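Local coordinates for protein putative isomerase (Sinorhizobium meliloti, PDB 2PPG) that is a putative isomerase of the mandelate racemase/muconate lactonizing enzyme family, in the enolase superfamily, with a precise role not established, at residues H222-A227 against L254-A259; C216-A221 against A229-M234. All coordinates share one frame; numbering follows the deposited sequence.

Contact 1: residues H222-A227 against L254-A259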
ATOM      1  N   HIS A 222     -10.843 -16.321  19.890  1.00 37.80           N
ATOM      2  CA  HIS A 222     -11.567 -15.048  19.769  1.00 35.47           C
ATOM      3  C   HIS A 222     -11.367 -14.456  18.381  1.00 36.51           C
ATOM      4  O   HIS A 222     -10.320 -14.658  17.756  1.00 33.46           O
ATOM      5  CB  HIS A 222     -11.084 -14.022  20.795  1.00 35.93           C
ATOM      6  CG  HIS A 222     -11.120 -14.503  22.210  1.00 40.54           C
ATOM      7  ND1 HIS A 222     -12.295 -14.676  22.911  1.00 40.41           N
ATOM      8  CD2 HIS A 222     -10.122 -14.839  23.064  1.00 41.82           C
ATOM      9  CE1 HIS A 222     -12.019 -15.096  24.134  1.00 40.73           C
ATOM     10  NE2 HIS A 222     -10.708 -15.207  24.251  1.00 39.86           N
ATOM     11  N   THR A 223     -12.383 -13.733  17.904  1.00 35.88           N
ATOM     12  CA  THR A 223     -12.260 -12.887  16.716  1.00 34.42           C
ATOM     13  C   THR A 223     -11.625 -11.589  17.176  1.00 35.57           C
ATOM     14  O   THR A 223     -11.581 -11.312  18.370  1.00 36.37           O
ATOM     15  CB  THR A 223     -13.628 -12.509  16.116  1.00 35.75           C
ATOM     16  OG1 THR A 223     -14.290 -11.560  16.982  1.00 30.90           O
ATOM     17  CG2 THR A 223     -14.499 -13.754  15.894  1.00 33.06           C
ATOM     18  N   ALA A 224     -11.176 -10.780  16.223  1.00 35.53           N
ATOM     19  CA  ALA A 224     -10.578  -9.492  16.518  1.00 33.49           C
ATOM     20  C   ALA A 224     -11.490  -8.573  17.350  1.00 34.30           C
ATOM     21  O   ALA A 224     -11.074  -8.035  18.379  1.00 32.50           O
ATOM     22  CB  ALA A 224     -10.160  -8.818  15.227  1.00 35.34           C
ATOM     23  N   SER A 225     -12.727  -8.397  16.895  1.00 34.22           N
ATOM     24  CA  SER A 225     -13.708  -7.607  17.617  1.00 35.95           C
ATOM     25  C   SER A 225     -13.822  -8.053  19.051  1.00 37.21           C
ATOM     26  O   SER A 225     -13.769  -7.229  19.967  1.00 38.99           O
ATOM     27  CB  SER A 225     -15.073  -7.754  16.974  1.00 35.28           C
ATOM     28  OG  SER A 225     -15.129  -6.939  15.843  1.00 45.72           O
ATOM     29  N   GLU A 226     -14.014  -9.360  19.226  1.00 36.47           N
ATOM     30  CA  GLU A 226     -14.119  -9.952  20.539  1.00 40.25           C
ATOM     31  C   GLU A 226     -12.896  -9.561  21.370  1.00 41.31           C
ATOM     32  O   GLU A 226     -13.039  -8.970  22.443  1.00 45.60           O
ATOM     33  CB  GLU A 226     -14.301 -11.475  20.450  1.00 37.94           C
ATOM     34  CG  GLU A 226     -15.732 -11.897  20.108  1.00 40.56           C
ATOM     35  CD  GLU A 226     -15.863 -13.335  19.580  1.00 44.04           C
ATOM     36  OE1 GLU A 226     -16.997 -13.716  19.216  1.00 48.78           O
ATOM     37  OE2 GLU A 226     -14.863 -14.088  19.516  1.00 41.73           O
ATOM     38  N   ALA A 227     -11.701  -9.825  20.849  1.00 39.11           N
ATOM     39  CA  ALA A 227     -10.475  -9.554  21.605  1.00 39.67           C
ATOM     40  C   ALA A 227     -10.331  -8.078  21.962  1.00 38.12           C
ATOM     41  O   ALA A 227      -9.943  -7.743  23.082  1.00 39.27           O
ATOM     42  CB  ALA A 227      -9.241 -10.074  20.872  1.00 36.72           C
ATOM     43  N   LEU A 254      -5.141 -10.336  14.233  1.00 30.87           N
ATOM     44  CA  LEU A 254      -4.086  -9.930  15.157  1.00 29.09           C
ATOM     45  C   LEU A 254      -3.577  -8.518  14.833  1.00 31.40           C
ATOM     46  O   LEU A 254      -3.383  -7.682  15.734  1.00 27.92           O
ATOM     47  CB  LEU A 254      -2.939 -10.942  15.112  1.00 26.36           C
ATOM     48  CG  LEU A 254      -1.770 -10.756  16.076  1.00 25.45           C
ATOM     49  CD1 LEU A 254      -2.214 -11.101  17.484  1.00 25.98           C
ATOM     50  CD2 LEU A 254      -0.584 -11.618  15.671  1.00 25.51           C
ATOM     51  N   ALA A 255      -3.364  -8.255  13.543  1.00 28.01           N
ATOM     52  CA  ALA A 255      -2.905  -6.936  13.109  1.00 29.06           C
ATOM     53  C   ALA A 255      -3.883  -5.838  13.531  1.00 30.40           C
ATOM     54  O   ALA A 255      -3.470  -4.785  14.014  1.00 31.95           O
ATOM     55  CB  ALA A 255      -2.679  -6.915  11.608  1.00 24.56           C
ATOM     56  N   ARG A 256      -5.176  -6.110  13.370  1.00 33.57           N
ATOM     57  CA  ARG A 256      -6.229  -5.154  13.693  1.00 37.63           C
ATOM     58  C   ARG A 256      -6.367  -4.925  15.198  1.00 35.80           C
ATOM     59  O   ARG A 256      -6.595  -3.800  15.626  1.00 37.92           O
ATOM     60  CB  ARG A 256      -7.570  -5.601  13.099  1.00 41.77           C
ATOM     61  CG  ARG A 256      -8.778  -5.042  13.843  1.00 48.84           C
ATOM     62  CD  ARG A 256      -9.220  -3.672  13.330  1.00 54.52           C
ATOM     63  NE  ARG A 256     -10.357  -3.798  12.415  1.00 56.26           N
ATOM     64  CZ  ARG A 256     -10.353  -3.399  11.148  1.00 56.80           C
ATOM     65  NH1 ARG A 256     -11.434  -3.573  10.408  1.00 58.20           N
ATOM     66  NH2 ARG A 256      -9.280  -2.814  10.623  1.00 55.41           N
ATOM     67  N   VAL A 257      -6.237  -5.993  15.984  1.00 34.16           N
ATOM     68  CA  VAL A 257      -6.207  -5.901  17.446  1.00 30.21           C
ATOM     69  C   VAL A 257      -5.007  -5.057  17.886  1.00 33.28           C
ATOM     70  O   VAL A 257      -5.160  -4.107  18.668  1.00 36.34           O
ATOM     71  CB  VAL A 257      -6.111  -7.298  18.122  1.00 27.83           C
ATOM     72  CG1 VAL A 257      -6.040  -7.150  19.600  1.00 27.92           C
ATOM     73  CG2 VAL A 257      -7.302  -8.165  17.777  1.00 26.11           C
ATOM     74  N   ALA A 258      -3.821  -5.383  17.365  1.00 31.23           N
ATOM     75  CA  ALA A 258      -2.603  -4.618  17.677  1.00 29.91           C
ATOM     76  C   ALA A 258      -2.795  -3.122  17.416  1.00 33.26           C
ATOM     77  O   ALA A 258      -2.401  -2.285  18.237  1.00 28.59           O
ATOM     78  CB  ALA A 258      -1.416  -5.144  16.901  1.00 23.35           C
ATOM     79  N   ALA A 259      -3.424  -2.805  16.283  1.00 34.89           N
ATOM     80  CA  ALA A 259      -3.673  -1.421  15.888  1.00 37.05           C
ATOM     81  C   ALA A 259      -4.783  -0.744  16.694  1.00 38.56           C
ATOM     82  O   ALA A 259      -4.797   0.476  16.802  1.00 39.56           O
ATOM     83  CB  ALA A 259      -3.975  -1.333  14.394  1.00 36.58           C
TER
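Val257 meets Ala224 and Ala227 through one of its two methyls. CG2 of Val257 lies 3.8 Å from CA of Ala224 and 3.9 Å from its CB. The same methyl is 4.1 Å from CB of Ala227, one helical turn further on. It therefore rests against the Ala224 end of the helix and bridges two methyls on one face. The torsion explains the choice of branch: CG1 of Val257 is anti to its backbone N (chi1 178°), which leaves CG2 beside that N and turned to the alanines. Arg256 adds a smaller apolar touch, with its CG 4.3 Å from CB of Ala224. The contact has no polar bond between its segments. The small alanines let the backbones come close, with CA of Ala224 5.7 Å from CA of Val257.

These are neighbouring outer helices, 224-234 and 251-260, of the C-terminal barrel domain of the enolase superfamily. Strand 264-267 lies behind Val257, which also packs on Ile265.

Polar bonds hold the start of helix 224-234. Thr223 is its N-cap and forms a capping box with Glu226. The N of Glu226 donates to OG1 of Thr223 at 3.2 Å. In return the N of Thr223 donates to OE2 of Glu226 at 3.0 Å, nearly straight but from above the carboxylate plane, 44° out of it. Together they satisfy two amides at the helix start. A second subunit also packs here: its Ala258 touches Arg256, and its Lys314 touches Thr223.

Contact 2: residues C216-A221 against A229-M234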
ATOM      1  N   CYS A 216      -2.728 -10.833  30.636  1.00 33.56           N
ATOM      2  CA  CYS A 216      -3.797 -11.794  30.413  1.00 32.92           C
ATOM      3  C   CYS A 216      -3.510 -12.712  29.216  1.00 32.56           C
ATOM      4  O   CYS A 216      -3.276 -12.243  28.100  1.00 30.36           O
ATOM      5  CB  CYS A 216      -5.109 -11.065  30.189  1.00 34.68           C
ATOM      6  SG  CYS A 216      -6.467 -12.182  29.802  1.00 40.75           S
ATOM      7  N   ASP A 217      -3.524 -14.017  29.451  1.00 31.42           N
ATOM      8  CA  ASP A 217      -3.362 -14.974  28.368  1.00 33.85           C
ATOM      9  C   ASP A 217      -4.755 -15.398  27.895  1.00 35.32           C
ATOM     10  O   ASP A 217      -5.453 -16.121  28.586  1.00 36.86           O
ATOM     11  CB  ASP A 217      -2.530 -16.168  28.843  1.00 35.67           C
ATOM     12  CG  ASP A 217      -2.313 -17.227  27.758  1.00 40.84           C
ATOM     13  OD1 ASP A 217      -2.948 -17.168  26.682  1.00 41.87           O
ATOM     14  OD2 ASP A 217      -1.489 -18.140  27.987  1.00 45.06           O
HETATM   15  N   MSE A 218      -5.140 -14.962  26.701  1.00 40.49           N
HETATM   16  CA  MSE A 218      -6.506 -15.131  26.215  1.00 45.35           C
HETATM   17  C   MSE A 218      -6.817 -16.403  25.428  1.00 40.38           C
HETATM   18  O   MSE A 218      -7.949 -16.604  24.999  1.00 34.68           O
HETATM   19  CB  MSE A 218      -6.895 -13.927  25.393  1.00 50.04           C
HETATM   20  CG  MSE A 218      -6.975 -12.686  26.215  1.00 52.70           C
HETATM   21 SE   MSE A 218      -7.000 -11.141  25.068  1.00 61.58          SE
HETATM   22  CE  MSE A 218      -6.378  -9.882  26.411  1.00 58.15           C
ATOM     23  N   HIS A 219      -5.814 -17.246  25.229  1.00 38.29           N
ATOM     24  CA  HIS A 219      -6.030 -18.565  24.628  1.00 37.74           C
ATOM     25  C   HIS A 219      -6.807 -18.574  23.299  1.00 35.05           C
ATOM     26  O   HIS A 219      -7.764 -19.341  23.143  1.00 31.69           O
ATOM     27  CB  HIS A 219      -6.675 -19.529  25.644  1.00 38.21           C
ATOM     28  CG  HIS A 219      -5.695 -20.140  26.595  1.00 40.94           C
ATOM     29  ND1 HIS A 219      -5.113 -19.429  27.628  1.00 41.02           N
ATOM     30  CD2 HIS A 219      -5.180 -21.391  26.663  1.00 40.66           C
ATOM     31  CE1 HIS A 219      -4.283 -20.218  28.288  1.00 41.62           C
ATOM     32  NE2 HIS A 219      -4.304 -21.412  27.723  1.00 41.37           N
ATOM     33  N   TRP A 220      -6.402 -17.711  22.367  1.00 30.16           N
ATOM     34  CA  TRP A 220      -6.702 -17.893  20.936  1.00 36.40           C
ATOM     35  C   TRP A 220      -8.163 -17.759  20.461  1.00 38.77           C
ATOM     36  O   TRP A 220      -8.435 -17.010  19.532  1.00 41.01           O
ATOM     37  CB  TRP A 220      -6.146 -19.233  20.439  1.00 30.03           C
ATOM     38  CG  TRP A 220      -4.677 -19.403  20.638  1.00 30.60           C
ATOM     39  CD1 TRP A 220      -3.683 -18.911  19.845  1.00 29.79           C
ATOM     40  CD2 TRP A 220      -4.029 -20.153  21.677  1.00 30.45           C
ATOM     41  NE1 TRP A 220      -2.454 -19.296  20.332  1.00 30.35           N
ATOM     42  CE2 TRP A 220      -2.638 -20.057  21.455  1.00 29.15           C
ATOM     43  CE3 TRP A 220      -4.487 -20.884  22.778  1.00 29.53           C
ATOM     44  CZ2 TRP A 220      -1.702 -20.666  22.294  1.00 27.67           C
ATOM     45  CZ3 TRP A 220      -3.551 -21.488  23.611  1.00 29.10           C
ATOM     46  CH2 TRP A 220      -2.176 -21.377  23.358  1.00 27.50           C
ATOM     47  N   ALA A 221      -9.083 -18.502  21.076  1.00 40.38           N
ATOM     48  CA  ALA A 221     -10.465 -18.636  20.583  1.00 39.72           C
ATOM     49  C   ALA A 221     -11.287 -17.344  20.628  1.00 39.97           C
ATOM     50  O   ALA A 221     -12.303 -17.285  21.326  1.00 40.60           O
ATOM     51  CB  ALA A 221     -11.191 -19.739  21.353  1.00 36.27           C
ATOM     52  N   ALA A 229     -12.783  -5.814  22.439  1.00 36.22           N
ATOM     53  CA  ALA A 229     -13.719  -5.504  23.524  1.00 39.69           C
ATOM     54  C   ALA A 229     -13.175  -5.934  24.897  1.00 40.62           C
ATOM     55  O   ALA A 229     -13.215  -5.166  25.866  1.00 39.89           O
ATOM     56  CB  ALA A 229     -15.097  -6.148  23.265  1.00 37.98           C
ATOM     57  N   LEU A 230     -12.661  -7.165  24.954  1.00 38.56           N
ATOM     58  CA  LEU A 230     -12.130  -7.756  26.176  1.00 36.94           C
ATOM     59  C   LEU A 230     -10.927  -6.993  26.714  1.00 36.23           C
ATOM     60  O   LEU A 230     -10.901  -6.622  27.880  1.00 40.08           O
ATOM     61  CB  LEU A 230     -11.776  -9.226  25.934  1.00 39.62           C
ATOM     62  CG  LEU A 230     -13.005 -10.124  25.698  1.00 40.93           C
ATOM     63  CD1 LEU A 230     -12.623 -11.475  25.051  1.00 43.40           C
ATOM     64  CD2 LEU A 230     -13.815 -10.327  26.994  1.00 36.07           C
ATOM     65  N   ILE A 231      -9.938  -6.754  25.860  1.00 34.41           N
ATOM     66  CA  ILE A 231      -8.790  -5.945  26.231  1.00 33.66           C
ATOM     67  C   ILE A 231      -9.211  -4.587  26.791  1.00 37.46           C
ATOM     68  O   ILE A 231      -8.814  -4.222  27.897  1.00 39.87           O
ATOM     69  CB  ILE A 231      -7.837  -5.748  25.049  1.00 30.73           C
ATOM     70  CG1 ILE A 231      -7.250  -7.093  24.638  1.00 28.61           C
ATOM     71  CG2 ILE A 231      -6.735  -4.755  25.406  1.00 26.31           C
ATOM     72  CD1 ILE A 231      -6.603  -7.091  23.271  1.00 30.33           C
ATOM     73  N   LYS A 232     -10.024  -3.856  26.031  1.00 38.43           N
ATOM     74  CA  LYS A 232     -10.469  -2.524  26.425  1.00 40.65           C
ATOM     75  C   LYS A 232     -11.232  -2.533  27.740  1.00 42.37           C
ATOM     76  O   LYS A 232     -11.307  -1.512  28.416  1.00 43.15           O
ATOM     77  CB  LYS A 232     -11.330  -1.881  25.332  1.00 41.36           C
ATOM     78  CG  LYS A 232     -10.531  -1.302  24.163  1.00 44.32           C
ATOM     79  CD  LYS A 232     -11.322  -0.226  23.433  1.00 45.66           C
ATOM     80  CE  LYS A 232     -10.572   0.320  22.216  1.00 46.99           C
ATOM     81  NZ  LYS A 232      -9.239   0.891  22.543  1.00 46.78           N
ATOM     82  N   ALA A 233     -11.784  -3.688  28.102  1.00 41.85           N
ATOM     83  CA  ALA A 233     -12.518  -3.813  29.352  1.00 44.20           C
ATOM     84  C   ALA A 233     -11.546  -3.943  30.524  1.00 48.13           C
ATOM     85  O   ALA A 233     -11.863  -3.563  31.652  1.00 50.78           O
ATOM     86  CB  ALA A 233     -13.451  -5.005  29.296  1.00 39.61           C
HETATM   87  N   MSE A 234     -10.363  -4.476  30.230  1.00 49.32           N
HETATM   88  CA  MSE A 234      -9.336  -4.755  31.221  1.00 48.48           C
HETATM   89  C   MSE A 234      -8.374  -3.588  31.405  1.00 45.09           C
HETATM   90  O   MSE A 234      -7.715  -3.490  32.436  1.00 48.42           O
HETATM   91  CB  MSE A 234      -8.523  -5.981  30.798  1.00 48.74           C
HETATM   92  CG  MSE A 234      -9.205  -7.308  31.014  1.00 52.12           C
HETATM   93 SE   MSE A 234      -8.057  -8.831  30.514  1.00 57.95          SE
HETATM   94  CE  MSE A 234      -8.158  -8.671  28.582  1.00 50.93           C
TER
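Met218, a selenomethionine, overlaps the CG1 branch of Ile231 with its far end. Its SE lies 4.1 Å from CG1 of Ile231, and the two side chains cross at about a right angle. The Met218 chain is extended beyond CG, with chi2 at 165°, and this carries the selenium across from the loop to the helix. Met234 is also selenomethionine. It comes from the last turn of the helix and meets Met218 tip to tip, but the modelled gap between their methyls is doubtful. SE of Met234 packs on Cys216, 3.7 Å from its CB and 3.8 Å from its SG.

The contact lies within a beta-alpha-beta unit of the barrel domain: strand 213-217, helix 224-234 and strand 241-243. Apolar side chains of the strand end and the following loop pack against the helix, and all four touching residues are buried. Met218 and Ile231 also pack on Ala242, while Met234 reaches Phe188 and helix 197-208.

At the strand end the chain makes an Asx turn. OD1 of Asp217 accepts from the N of His219 at 3.2 Å, on the anti side of the carboxylate but 29° out of its plane. A weak bond from ND1 of His219 to O of Asp217, in the ring plane, adds to the turn.

How the contacts relate
Contacts 1 and 2 have centres about 9 Å apart and share helix 224-234. Contact 2 uses its C-terminal half and contact 1 its start. Along the chain the segments alternate: 216-221, 222-227, 229-234, then 254-259. Contact 2 joins the helix inward to the end of the strand before it and the loop that follows, whereas contact 1 joins it to the next outer helix, 251-260. The two also touch directly. CG1 of Val257 is 3.7 Å from CD1 of Ile231, and CE1 of His222 is 3.8 Å from CD1 of Leu230. One helix is thus packed on both the barrel strands and its neighbour, in the enolase-like C-terminal domain.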